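Local structure of pyruvate kinase (Toxoplasma gondii, 3GG8) at residues C48-V51 with D52-V55; L214-G217 with I218-C222; I366-E369 with A370-V374; A472-V475 with A476-E480. The protein probably catalyses the last step of glycolysis, transferring the phosphoryl group of phosphoenolpyruvate to ADP to give pyruvate and ATP. One frame throughout, in Å; residues are numbered along the deposited sequence.

Interaction 1: residues C48-V51 with D52-V55; sequences CWNV and DTLV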
ATOM      1  N   CYS C  48      31.039 -34.969 -20.962  1.00 36.09           N
ATOM      2  CA  CYS C  48      29.761 -35.025 -21.674  1.00 37.08           C
ATOM      3  C   CYS C  48      29.995 -34.954 -23.164  1.00 38.19           C
ATOM      4  O   CYS C  48      29.212 -34.376 -23.924  1.00 38.92           O
ATOM      5  CB  CYS C  48      28.769 -33.959 -21.199  1.00 36.50           C
ATOM      6  SG  CYS C  48      29.289 -32.252 -21.279  1.00 36.01           S
ATOM      7  N   TRP C  49      31.093 -35.567 -23.559  1.00 38.97           N
ATOM      8  CA  TRP C  49      31.493 -35.632 -24.937  1.00 40.29           C
ATOM      9  C   TRP C  49      30.453 -36.354 -25.806  1.00 40.57           C
ATOM     10  O   TRP C  49      30.126 -35.888 -26.903  1.00 41.13           O
ATOM     11  CB  TRP C  49      32.853 -36.333 -25.040  1.00 40.55           C
ATOM     12  CG  TRP C  49      33.125 -36.848 -26.386  1.00 41.66           C
ATOM     13  CD1 TRP C  49      33.509 -36.121 -27.493  1.00 43.02           C
ATOM     14  CD2 TRP C  49      33.036 -38.213 -26.807  1.00 41.84           C
ATOM     15  NE1 TRP C  49      33.660 -36.963 -28.574  1.00 42.25           N
ATOM     16  CE2 TRP C  49      33.371 -38.248 -28.178  1.00 42.09           C
ATOM     17  CE3 TRP C  49      32.705 -39.411 -26.158  1.00 42.00           C
ATOM     18  CZ2 TRP C  49      33.379 -39.434 -28.911  1.00 42.11           C
ATOM     19  CZ3 TRP C  49      32.712 -40.593 -26.890  1.00 41.80           C
ATOM     20  CH2 TRP C  49      33.044 -40.592 -28.254  1.00 42.34           C
ATOM     21  N   ASN C  50      29.934 -37.482 -25.338  1.00 40.50           N
ATOM     22  CA  ASN C  50      29.110 -38.271 -26.239  1.00 41.08           C
ATOM     23  C   ASN C  50      27.612 -37.978 -26.254  1.00 40.31           C
ATOM     24  O   ASN C  50      27.036 -37.516 -25.268  1.00 40.61           O
ATOM     25  CB  ASN C  50      29.447 -39.768 -26.201  1.00 41.63           C
ATOM     26  CG  ASN C  50      29.009 -40.444 -24.938  1.00 43.49           C
ATOM     27  OD1 ASN C  50      29.094 -39.874 -23.856  1.00 46.39           O
ATOM     28  ND2 ASN C  50      28.552 -41.689 -25.065  1.00 44.13           N
ATOM     29  N   VAL C  51      27.020 -38.230 -27.419  1.00 39.41           N
ATOM     30  CA  VAL C  51      25.625 -37.942 -27.707  1.00 38.72           C
ATOM     31  C   VAL C  51      24.680 -38.513 -26.650  1.00 38.43           C
ATOM     32  O   VAL C  51      23.703 -37.867 -26.278  1.00 38.09           O
ATOM     33  CB  VAL C  51      25.231 -38.466 -29.106  1.00 38.71           C
ATOM     34  CG1 VAL C  51      23.741 -38.276 -29.362  1.00 37.90           C
ATOM     35  CG2 VAL C  51      26.067 -37.783 -30.185  1.00 38.81           C
ATOM     36  N   ASP C  52      24.975 -39.724 -26.185  1.00 38.14           N
ATOM     37  CA  ASP C  52      24.143 -40.394 -25.200  1.00 38.04           C
ATOM     38  C   ASP C  52      24.011 -39.584 -23.895  1.00 37.38           C
ATOM     39  O   ASP C  52      22.915 -39.465 -23.346  1.00 36.78           O
ATOM     40  CB  ASP C  52      24.670 -41.799 -24.917  1.00 38.48           C
ATOM     41  CG  ASP C  52      23.833 -42.529 -23.887  1.00 41.45           C
ATOM     42  OD1 ASP C  52      24.298 -42.675 -22.730  1.00 44.30           O
ATOM     43  OD2 ASP C  52      22.690 -42.922 -24.218  1.00 44.75           O
ATOM     44  N   THR C  53      25.117 -39.024 -23.405  1.00 36.53           N
ATOM     45  CA  THR C  53      25.051 -38.262 -22.165  1.00 36.08           C
ATOM     46  C   THR C  53      24.491 -36.850 -22.396  1.00 35.62           C
ATOM     47  O   THR C  53      23.876 -36.274 -21.504  1.00 35.64           O
ATOM     48  CB  THR C  53      26.378 -38.284 -21.316  1.00 35.98           C
ATOM     49  OG1 THR C  53      27.084 -37.056 -21.450  1.00 38.37           O
ATOM     50  CG2 THR C  53      27.286 -39.434 -21.695  1.00 34.07           C
ATOM     51  N   LEU C  54      24.693 -36.297 -23.589  1.00 35.04           N
ATOM     52  CA  LEU C  54      24.064 -35.023 -23.923  1.00 34.26           C
ATOM     53  C   LEU C  54      22.533 -35.159 -23.911  1.00 34.14           C
ATOM     54  O   LEU C  54      21.828 -34.299 -23.373  1.00 33.67           O
ATOM     55  CB  LEU C  54      24.547 -34.498 -25.271  1.00 33.67           C
ATOM     56  CG  LEU C  54      25.989 -33.995 -25.362  1.00 34.18           C
ATOM     57  CD1 LEU C  54      26.319 -33.657 -26.809  1.00 33.06           C
ATOM     58  CD2 LEU C  54      26.258 -32.808 -24.404  1.00 33.08           C
ATOM     59  N   VAL C  55      22.033 -36.239 -24.504  1.00 33.65           N
ATOM     60  CA  VAL C  55      20.607 -36.541 -24.478  1.00 33.94           C
ATOM     61  C   VAL C  55      20.092 -36.676 -23.036  1.00 34.12           C
ATOM     62  O   VAL C  55      19.090 -36.047 -22.676  1.00 34.41           O
ATOM     63  CB  VAL C  55      20.279 -37.794 -25.308  1.00 33.87           C
ATOM     64  CG1 VAL C  55      18.874 -38.291 -24.998  1.00 33.79           C
ATOM     65  CG2 VAL C  55      20.423 -37.488 -26.782  1.00 33.16           C
TER
HETATM   66  O   HOH W   1      27.168 -41.753 -27.445  1.00 53.99           O

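Interaction 2: residues L214-G217 with I218-C222; sequences LNFG and IPMGC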
ATOM      1  N   LEU C 214      34.072 -14.554 -35.116  1.00 31.96           N
ATOM      2  CA  LEU C 214      33.721 -14.402 -36.524  1.00 32.62           C
ATOM      3  C   LEU C 214      33.786 -15.717 -37.296  1.00 32.63           C
ATOM      4  O   LEU C 214      32.904 -15.999 -38.102  1.00 32.71           O
ATOM      5  CB  LEU C 214      34.621 -13.363 -37.211  1.00 31.92           C
ATOM      6  CG  LEU C 214      34.655 -11.894 -36.755  1.00 33.33           C
ATOM      7  CD1 LEU C 214      35.730 -11.127 -37.559  1.00 31.01           C
ATOM      8  CD2 LEU C 214      33.297 -11.195 -36.905  1.00 33.51           C
ATOM      9  N   ASN C 215      34.838 -16.505 -37.061  1.00 32.52           N
ATOM     10  CA  ASN C 215      35.067 -17.704 -37.849  1.00 32.51           C
ATOM     11  C   ASN C 215      34.580 -19.007 -37.223  1.00 32.97           C
ATOM     12  O   ASN C 215      34.588 -20.050 -37.884  1.00 33.32           O
ATOM     13  CB  ASN C 215      36.520 -17.758 -38.325  1.00 32.56           C
ATOM     14  CG  ASN C 215      36.886 -16.540 -39.163  1.00 31.59           C
ATOM     15  OD1 ASN C 215      37.906 -15.888 -38.941  1.00 31.47           O
ATOM     16  ND2 ASN C 215      36.025 -16.210 -40.104  1.00 28.65           N
ATOM     17  N   PHE C 216      34.101 -18.935 -35.981  1.00 32.71           N
ATOM     18  CA  PHE C 216      33.389 -20.043 -35.402  1.00 32.69           C
ATOM     19  C   PHE C 216      31.970 -19.625 -34.994  1.00 33.17           C
ATOM     20  O   PHE C 216      30.992 -20.142 -35.553  1.00 33.36           O
ATOM     21  CB  PHE C 216      34.144 -20.645 -34.216  1.00 32.54           C
ATOM     22  CG  PHE C 216      33.584 -21.975 -33.758  1.00 32.23           C
ATOM     23  CD1 PHE C 216      34.175 -23.174 -34.178  1.00 30.90           C
ATOM     24  CD2 PHE C 216      32.472 -22.024 -32.928  1.00 29.74           C
ATOM     25  CE1 PHE C 216      33.660 -24.400 -33.764  1.00 30.94           C
ATOM     26  CE2 PHE C 216      31.938 -23.243 -32.507  1.00 31.65           C
ATOM     27  CZ  PHE C 216      32.536 -24.444 -32.927  1.00 30.36           C
ATOM     28  N   GLY C 217      31.873 -18.699 -34.030  1.00 33.28           N
ATOM     29  CA  GLY C 217      30.592 -18.273 -33.432  1.00 33.02           C
ATOM     30  C   GLY C 217      29.485 -18.057 -34.461  1.00 32.92           C
ATOM     31  O   GLY C 217      28.397 -18.621 -34.337  1.00 32.76           O
ATOM     32  N   ILE C 218      29.781 -17.265 -35.493  1.00 32.52           N
ATOM     33  CA  ILE C 218      28.812 -16.968 -36.559  1.00 31.98           C
ATOM     34  C   ILE C 218      28.418 -18.196 -37.418  1.00 32.39           C
ATOM     35  O   ILE C 218      27.236 -18.545 -37.433  1.00 31.75           O
ATOM     36  CB  ILE C 218      29.252 -15.749 -37.454  1.00 31.73           C
ATOM     37  CG1 ILE C 218      29.155 -14.428 -36.662  1.00 31.86           C
ATOM     38  CG2 ILE C 218      28.438 -15.696 -38.773  1.00 31.01           C
ATOM     39  CD1 ILE C 218      29.486 -13.136 -37.492  1.00 30.94           C
ATOM     40  N   PRO C 219      29.392 -18.847 -38.129  1.00 32.52           N
ATOM     41  CA  PRO C 219      28.980 -19.934 -39.040  1.00 33.06           C
ATOM     42  C   PRO C 219      28.560 -21.235 -38.364  1.00 33.40           C
ATOM     43  O   PRO C 219      27.917 -22.059 -39.020  1.00 33.58           O
ATOM     44  CB  PRO C 219      30.225 -20.178 -39.899  1.00 32.84           C
ATOM     45  CG  PRO C 219      31.362 -19.799 -39.021  1.00 33.14           C
ATOM     46  CD  PRO C 219      30.851 -18.642 -38.171  1.00 32.50           C
ATOM     47  N   MET C 220      28.923 -21.421 -37.089  1.00 33.77           N
ATOM     48  CA  MET C 220      28.600 -22.654 -36.357  1.00 34.26           C
ATOM     49  C   MET C 220      27.267 -22.593 -35.621  1.00 34.46           C
ATOM     50  O   MET C 220      26.913 -23.538 -34.906  1.00 34.56           O
ATOM     51  CB  MET C 220      29.727 -23.048 -35.380  1.00 34.00           C
ATOM     52  CG  MET C 220      30.986 -23.616 -36.071  1.00 35.45           C
ATOM     53  SD  MET C 220      30.776 -25.215 -36.895  1.00 36.03           S
ATOM     54  CE  MET C 220      29.957 -26.125 -35.612  1.00 36.99           C
ATOM     55  N   GLY C 221      26.548 -21.477 -35.771  1.00 34.33           N
ATOM     56  CA  GLY C 221      25.240 -21.322 -35.168  1.00 34.53           C
ATOM     57  C   GLY C 221      25.235 -21.051 -33.670  1.00 34.80           C
ATOM     58  O   GLY C 221      24.301 -21.451 -32.967  1.00 34.78           O
ATOM     59  N   CYS C 222      26.259 -20.373 -33.164  1.00 34.69           N
ATOM     60  CA  CYS C 222      26.215 -19.963 -31.758  1.00 34.79           C
ATOM     61  C   CYS C 222      25.170 -18.846 -31.619  1.00 34.67           C
ATOM     62  O   CYS C 222      25.058 -17.987 -32.498  1.00 33.78           O
ATOM     63  CB  CYS C 222      27.582 -19.495 -31.284  1.00 35.29           C
ATOM     64  SG  CYS C 222      28.819 -20.796 -31.325  1.00 35.91           S
TER

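Interaction 3: residues I366-E369 with A370-V374; sequences ICYE and AETCV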
ATOM      1  N   ILE C 366      17.507 -28.509  -6.848  1.00 34.53           N
ATOM      2  CA  ILE C 366      17.786 -27.354  -5.973  1.00 34.24           C
ATOM      3  C   ILE C 366      17.022 -26.126  -6.460  1.00 33.46           C
ATOM      4  O   ILE C 366      16.520 -25.356  -5.660  1.00 32.84           O
ATOM      5  CB  ILE C 366      19.281 -26.992  -5.895  1.00 34.21           C
ATOM      6  CG1 ILE C 366      20.100 -28.125  -5.285  1.00 33.77           C
ATOM      7  CG2 ILE C 366      19.491 -25.723  -5.060  1.00 34.50           C
ATOM      8  CD1 ILE C 366      21.583 -28.047  -5.656  1.00 32.23           C
ATOM      9  N   CYS C 367      16.928 -25.968  -7.779  1.00 32.96           N
ATOM     10  CA  CYS C 367      16.150 -24.877  -8.363  1.00 32.54           C
ATOM     11  C   CYS C 367      14.699 -25.006  -7.951  1.00 31.60           C
ATOM     12  O   CYS C 367      14.107 -24.051  -7.451  1.00 31.25           O
ATOM     13  CB  CYS C 367      16.262 -24.866  -9.884  1.00 32.69           C
ATOM     14  SG  CYS C 367      17.831 -24.162 -10.465  1.00 35.71           S
ATOM     15  N   TYR C 368      14.137 -26.200  -8.134  1.00 30.71           N
ATOM     16  CA  TYR C 368      12.755 -26.428  -7.783  1.00 30.09           C
ATOM     17  C   TYR C 368      12.480 -26.051  -6.338  1.00 29.95           C
ATOM     18  O   TYR C 368      11.491 -25.371  -6.081  1.00 30.24           O
ATOM     19  CB  TYR C 368      12.306 -27.873  -8.061  1.00 30.09           C
ATOM     20  CG  TYR C 368      10.847 -28.094  -7.731  1.00 29.83           C
ATOM     21  CD1 TYR C 368      10.458 -28.522  -6.452  1.00 30.57           C
ATOM     22  CD2 TYR C 368       9.848 -27.837  -8.673  1.00 29.42           C
ATOM     23  CE1 TYR C 368       9.105 -28.715  -6.125  1.00 29.96           C
ATOM     24  CE2 TYR C 368       8.482 -28.027  -8.353  1.00 29.69           C
ATOM     25  CZ  TYR C 368       8.131 -28.463  -7.078  1.00 29.77           C
ATOM     26  OH  TYR C 368       6.806 -28.661  -6.760  1.00 31.05           O
ATOM     27  N   GLU C 369      13.337 -26.481  -5.410  1.00 29.82           N
ATOM     28  CA  GLU C 369      13.108 -26.235  -3.969  1.00 30.14           C
ATOM     29  C   GLU C 369      13.204 -24.766  -3.599  1.00 30.27           C
ATOM     30  O   GLU C 369      12.496 -24.306  -2.709  1.00 30.18           O
ATOM     31  CB  GLU C 369      14.099 -27.007  -3.109  1.00 29.99           C
ATOM     32  CG  GLU C 369      14.051 -28.489  -3.291  1.00 30.93           C
ATOM     33  CD  GLU C 369      12.886 -29.155  -2.574  1.00 32.30           C
ATOM     34  OE1 GLU C 369      12.035 -28.475  -1.959  1.00 32.83           O
ATOM     35  OE2 GLU C 369      12.833 -30.391  -2.621  1.00 33.02           O
ATOM     36  N   ALA C 370      14.111 -24.042  -4.260  1.00 30.94           N
ATOM     37  CA  ALA C 370      14.288 -22.606  -4.026  1.00 31.38           C
ATOM     38  C   ALA C 370      13.060 -21.869  -4.511  1.00 31.66           C
ATOM     39  O   ALA C 370      12.588 -20.948  -3.868  1.00 31.94           O
ATOM     40  CB  ALA C 370      15.537 -22.082  -4.745  1.00 31.68           C
ATOM     41  N   GLU C 371      12.546 -22.290  -5.657  1.00 32.56           N
ATOM     42  CA  GLU C 371      11.357 -21.698  -6.247  1.00 33.11           C
ATOM     43  C   GLU C 371      10.117 -21.925  -5.376  1.00 33.78           C
ATOM     44  O   GLU C 371       9.154 -21.169  -5.451  1.00 33.98           O
ATOM     45  CB  GLU C 371      11.173 -22.216  -7.671  1.00 32.75           C
ATOM     46  CG  GLU C 371      12.144 -21.564  -8.652  1.00 32.25           C
ATOM     47  CD  GLU C 371      12.340 -22.358  -9.922  1.00 31.97           C
ATOM     48  OE1 GLU C 371      13.361 -22.136 -10.617  1.00 32.09           O
ATOM     49  OE2 GLU C 371      11.473 -23.197 -10.227  1.00 32.05           O
ATOM     50  N   THR C 372      10.163 -22.963  -4.544  1.00 34.91           N
ATOM     51  CA  THR C 372       9.215 -23.167  -3.423  1.00 35.97           C
ATOM     52  C   THR C 372       9.136 -21.943  -2.502  1.00 36.68           C
ATOM     53  O   THR C 372       8.068 -21.605  -1.995  1.00 36.69           O
ATOM     54  CB  THR C 372       9.625 -24.433  -2.615  1.00 35.74           C
ATOM     55  OG1 THR C 372       8.892 -25.562  -3.096  1.00 36.65           O
ATOM     56  CG2 THR C 372       9.416 -24.286  -1.128  1.00 36.72           C
ATOM     57  N   CYS C 373      10.274 -21.279  -2.301  1.00 37.92           N
ATOM     58  CA  CYS C 373      10.370 -20.123  -1.403  1.00 39.01           C
ATOM     59  C   CYS C 373       9.848 -18.817  -1.989  1.00 39.36           C
ATOM     60  O   CYS C 373       9.599 -17.867  -1.246  1.00 39.33           O
ATOM     61  CB  CYS C 373      11.824 -19.899  -1.004  1.00 39.16           C
ATOM     62  SG  CYS C 373      12.326 -20.791   0.414  1.00 41.01           S
ATOM     63  N   VAL C 374       9.718 -18.753  -3.313  1.00 39.67           N
ATOM     64  CA  VAL C 374       9.410 -17.489  -3.988  1.00 40.06           C
ATOM     65  C   VAL C 374       7.986 -16.983  -3.700  1.00 40.37           C
ATOM     66  O   VAL C 374       6.998 -17.719  -3.847  1.00 40.22           O
ATOM     67  CB  VAL C 374       9.701 -17.567  -5.519  1.00 40.16           C
ATOM     68  CG1 VAL C 374       9.279 -16.290  -6.217  1.00 40.63           C
ATOM     69  CG2 VAL C 374      11.188 -17.829  -5.773  1.00 39.31           C
TER

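Interaction 4: residues A472-V475 with A476-E480; sequences AIVV and AKERE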
ATOM      1  N   ALA C 472      -1.778 -23.784 -29.808  1.00 33.53           N
ATOM      2  CA  ALA C 472      -1.026 -23.906 -28.586  1.00 33.51           C
ATOM      3  C   ALA C 472      -1.866 -24.570 -27.494  1.00 33.65           C
ATOM      4  O   ALA C 472      -1.377 -25.461 -26.797  1.00 33.58           O
ATOM      5  CB  ALA C 472      -0.545 -22.537 -28.128  1.00 33.23           C
ATOM      6  N   ILE C 473      -3.127 -24.141 -27.370  1.00 33.27           N
ATOM      7  CA  ILE C 473      -4.027 -24.625 -26.309  1.00 32.71           C
ATOM      8  C   ILE C 473      -4.397 -26.093 -26.499  1.00 32.72           C
ATOM      9  O   ILE C 473      -4.384 -26.862 -25.532  1.00 32.74           O
ATOM     10  CB  ILE C 473      -5.328 -23.793 -26.224  1.00 32.78           C
ATOM     11  CG1 ILE C 473      -5.031 -22.330 -25.878  1.00 31.74           C
ATOM     12  CG2 ILE C 473      -6.329 -24.431 -25.231  1.00 32.77           C
ATOM     13  CD1 ILE C 473      -6.292 -21.420 -25.910  1.00 32.17           C
ATOM     14  N   VAL C 474      -4.729 -26.469 -27.737  1.00 32.42           N
ATOM     15  CA  VAL C 474      -5.074 -27.851 -28.064  1.00 32.50           C
ATOM     16  C   VAL C 474      -3.848 -28.753 -27.934  1.00 32.56           C
ATOM     17  O   VAL C 474      -3.957 -29.869 -27.423  1.00 32.04           O
ATOM     18  CB  VAL C 474      -5.704 -27.987 -29.471  1.00 32.51           C
ATOM     19  CG1 VAL C 474      -6.030 -29.450 -29.792  1.00 32.54           C
ATOM     20  CG2 VAL C 474      -6.969 -27.141 -29.560  1.00 33.97           C
ATOM     21  N   VAL C 475      -2.681 -28.271 -28.374  1.00 32.94           N
ATOM     22  CA  VAL C 475      -1.444 -29.027 -28.145  1.00 33.17           C
ATOM     23  C   VAL C 475      -1.227 -29.214 -26.637  1.00 33.71           C
ATOM     24  O   VAL C 475      -1.022 -30.341 -26.178  1.00 33.64           O
ATOM     25  CB  VAL C 475      -0.192 -28.407 -28.825  1.00 33.26           C
ATOM     26  CG1 VAL C 475       1.088 -28.943 -28.188  1.00 32.53           C
ATOM     27  CG2 VAL C 475      -0.188 -28.706 -30.305  1.00 31.47           C
ATOM     28  N   ALA C 476      -1.302 -28.119 -25.879  1.00 33.90           N
ATOM     29  CA  ALA C 476      -1.157 -28.169 -24.421  1.00 34.33           C
ATOM     30  C   ALA C 476      -2.131 -29.155 -23.771  1.00 34.39           C
ATOM     31  O   ALA C 476      -1.762 -29.867 -22.846  1.00 34.57           O
ATOM     32  CB  ALA C 476      -1.321 -26.779 -23.818  1.00 34.36           C
ATOM     33  N   LYS C 477      -3.365 -29.197 -24.270  1.00 34.65           N
ATOM     34  CA  LYS C 477      -4.415 -30.081 -23.733  1.00 34.94           C
ATOM     35  C   LYS C 477      -4.151 -31.561 -24.066  1.00 34.75           C
ATOM     36  O   LYS C 477      -4.514 -32.461 -23.300  1.00 34.58           O
ATOM     37  CB  LYS C 477      -5.792 -29.613 -24.243  1.00 34.95           C
ATOM     38  CG  LYS C 477      -7.028 -30.306 -23.656  1.00 34.87           C
ATOM     39  CD  LYS C 477      -8.262 -29.905 -24.473  1.00 35.65           C
ATOM     40  CE  LYS C 477      -9.258 -31.053 -24.665  1.00 37.22           C
ATOM     41  NZ  LYS C 477     -10.365 -31.089 -23.647  1.00 36.70           N
ATOM     42  N   GLU C 478      -3.513 -31.802 -25.212  1.00 34.86           N
ATOM     43  CA  GLU C 478      -3.139 -33.153 -25.644  1.00 34.84           C
ATOM     44  C   GLU C 478      -1.948 -33.688 -24.846  1.00 35.30           C
ATOM     45  O   GLU C 478      -1.834 -34.892 -24.622  1.00 35.18           O
ATOM     46  CB  GLU C 478      -2.851 -33.181 -27.152  1.00 34.57           C
ATOM     47  CG  GLU C 478      -4.105 -32.987 -28.016  1.00 34.36           C
ATOM     48  CD  GLU C 478      -3.817 -32.917 -29.516  1.00 34.33           C
ATOM     49  OE1 GLU C 478      -2.662 -32.624 -29.899  1.00 33.35           O
ATOM     50  OE2 GLU C 478      -4.755 -33.156 -30.313  1.00 32.67           O
ATOM     51  N   ARG C 479      -1.078 -32.775 -24.418  1.00 35.95           N
ATOM     52  CA  ARG C 479       0.084 -33.091 -23.583  1.00 36.81           C
ATOM     53  C   ARG C 479      -0.227 -33.050 -22.079  1.00 37.17           C
ATOM     54  O   ARG C 479       0.681 -33.110 -21.244  1.00 37.22           O
ATOM     55  CB  ARG C 479       1.237 -32.144 -23.917  1.00 36.71           C
ATOM     56  CG  ARG C 479       1.632 -32.187 -25.378  1.00 37.68           C
ATOM     57  CD  ARG C 479       3.116 -32.091 -25.526  1.00 40.39           C
ATOM     58  NE  ARG C 479       3.513 -32.165 -26.925  1.00 42.43           N
ATOM     59  CZ  ARG C 479       4.126 -31.186 -27.581  1.00 42.95           C
ATOM     60  NH1 ARG C 479       4.437 -30.049 -26.957  1.00 43.09           N
ATOM     61  NH2 ARG C 479       4.440 -31.351 -28.859  1.00 42.70           N
ATOM     62  N   GLU C 480      -1.516 -32.950 -21.758  1.00 37.60           N
ATOM     63  CA  GLU C 480      -2.028 -32.921 -20.387  1.00 38.32           C
ATOM     64  C   GLU C 480      -1.445 -31.811 -19.505  1.00 38.38           C
ATOM     65  O   GLU C 480      -1.329 -31.970 -18.293  1.00 38.06           O
ATOM     66  CB  GLU C 480      -1.913 -34.305 -19.724  1.00 38.28           C
ATOM     67  CG  GLU C 480      -3.006 -35.280 -20.161  1.00 38.85           C
ATOM     68  CD  GLU C 480      -2.754 -36.713 -19.723  1.00 39.25           C
ATOM     69  OE1 GLU C 480      -1.636 -37.016 -19.246  1.00 40.36           O
ATOM     70  OE2 GLU C 480      -3.677 -37.546 -19.866  1.00 40.86           O
TER

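Interaction 1: residues C48-V51 with D52-V55
The carbonyl oxygen of Asn50 is gripped by two backbone N-H groups at once, and these bonds start helix 51-60, the first helix after strand 39-43 in the (beta/alpha)8, or TIM, barrel of pyruvate kinase. The sound bond comes from Leu54, whose N lies 3.1 Å from Asn50 O in the carbonyl plane, with an N-H...O angle of 161°. Thr53 N adds a weak bond to the same oxygen. One residue further on, Val55 N reaches Val51 O at 2.9 Å, and the regular i to i+4 pattern of the helix is under way.

Asn50 stands at the N-cap position, a place that suits asparagine, yet its side chain makes no capping bond. Its CG lies between the backbone N and the carbonyl carbon (chi1 72°), and ND2 runs beside CB of Asp52, the two side chains pointing the same way. A water answers one of the first N-H groups of the helix instead: it accepts from Asp52 N at 3.2 Å and, weakly, from Asn50 ND2.

Leu54 turns inward, its CG and CD2 set against the carbonyl oxygen of Cys48, while CB of Cys48 lies 4.2 Å from Leu54 CD2. Beyond this contact Leu54 meets Asn83 and Ala87 of helix 74-90, and a branched apolar residue fits such a buried flank. Val51 CG1 and Val55 CG2, one turn apart, lie 4.3 Å from each other. The hydroxyl of Thr53 is buried without a polar partner, its OG1 resting 3.4 Å from Cys48 CA.

Interaction 2: residues L214-G217 with I218-C222
Met220 folds over the ring of Phe216 just where helix 207-217 gives way to the loop leading into barrel strand 224-227, a Met-aromatic contact at a helix-to-strand turn of the barrel. Its CB lies 3.6 Å from Phe216 CE2. CG then sits over the ring centre, 3.5 Å from the centroid and only 6° off the normal, a CH-pi contact. The chain bends at chi2 and chi3, leaving SD farther above the same face, 4.7 Å from the centroid, and bringing CE to 4.1 Å from Phe216 CZ. A flexible thioether suits this course across a flat ring.

Cys222 SG meets the ring at the edge. The aromatic group also packs edge-to-face with Phe69 and His74, and touches His77 and Val81 of helix 74-90, tying the turn to that helix.

Met220, within a type I turn from Ile218 to Gly221, donates its N-H to Phe216 O at 2.9 Å, nearly along the C=O axis. Pro219, with no N-H to offer, lays its CD against Phe216 O. The bonding is as in a Schellman motif, Gly221 having the positive phi that favours glycine: its N bonds weakly to Ile218 O, and Cys222 N to Gly217 O at 3.0 Å, in the carbonyl plane.

Interaction 3: residues I366-E369 with A370-V374
Glu371 lays its side chain over the carbonyl of Cys367, one helical turn back, with CG 3.4 Å from Cys367 O. CG is anti to its own carbonyl carbon (chi1 -76°), and the chain runs on extended, carrying OE1 to 4.1 Å from Cys367 CB. The backbone beneath is bonded in the same register: Glu371 N donates to Cys367 O at 3.0 Å, with an N-H...O angle of 161°. The buried carboxylate is answered by both a hydroxyl and a backbone amide, since OE1 is hydrogen-bonded to Thr38 OG1 and OE2 to Arg37 N. Two oxygens able to accept separately make glutamate apt for this place.

One residue earlier Ala370 N reaches Ile366 O at 3.1 Å, and one residue later Thr372 N bonds to Tyr368 O at 3.2 Å. The methyl of Ala370 rests 3.5 Å from Ile366 O. Its small size suits a site closed in by Ala334 and Val337 of helix 327-339 and by Phe292 of the second subunit. Thr372, an exposed residue, holds its OG1 obliquely beside the Tyr368 ring, 4.4 Å from CE1.

Glu369 bends at chi2, and its OE2 forms a salt bridge with Lys290 NZ of the second subunit. That pair would probably offset the cost of burying the charge. Cys373 N then bonds to Ala370 O at 2.8 Å as the chain winds on. The arrangement is the C-terminal end of helix 356-371 and the turn that follows; this helix comes after the eighth strand, 343-346, of the (beta/alpha)8, or TIM, barrel and packs at a subunit interface of the tetramer.

Interaction 4: residues A472-V475 with A476-E480
Ala476 packs its methyl tightly against the backbone of the preceding turn, CB lying 3.3 Å from Ala472 O, whereas the long side chains after it reach along the outer side of helix 465-478. The same carbonyl takes the Ala476 N-H at 2.8 Å, with an angle of 163° at the hydrogen, so one small residue uses both its amide and its methyl on Ala472. Alanine suits both buried positions, Ala472 and Ala476, because a methyl is small enough to lie against backbone and neighbours. Lys477 N repeats the bond to Ile473 O, also at 2.8 Å.

On the exposed side the contacts are looser, valine methyls lying near charged groups. Val474 CG1 lies 4.0 Å from Glu478 OE2, the two side chains crossing at a slant. Val475 and Arg479 run side by side: CG1 of the valine, anti to its backbone N (chi1 161°), comes under one face of the guanidinium, 3.7 Å from NH1 and offset toward the rim. Arg479 NH2 makes a salt bridge with Glu93. Arg479 N bonds to Val475 O at 3.0 Å, closing the last turn as Arg479 departs from helical geometry.

Lys477 NZ bonds to the backbone oxygen of Glu511 at the chain's C-terminus. On the inner side Ala472 and Ile473 rest on Leu414 of strand 412-416, placing the helix against the five-stranded mixed sheet of the alpha/beta domain.

All four contacts are local, and none touches another. Interactions 1, 2 and 3 belong to elements around the eight-stranded barrel: a helix start, a helix end leading into a strand, and a helix's last turns. Interactions 1 and 2 both pack on helix 74-90, with nearest atoms about 12 Å apart. Interaction 3 is the most buried, and it alone meets another subunit; its two glutamates are paired outside the contact, one across the subunit boundary. Interaction 4, in the alpha/beta domain, is partly buried, with half its touching residues exposed. Chemistry follows place: water and backbone bonds at 48-55, sulfur and ring at 214-222, buried acids at 366-374, valine methyls beside charged groups at 472-480.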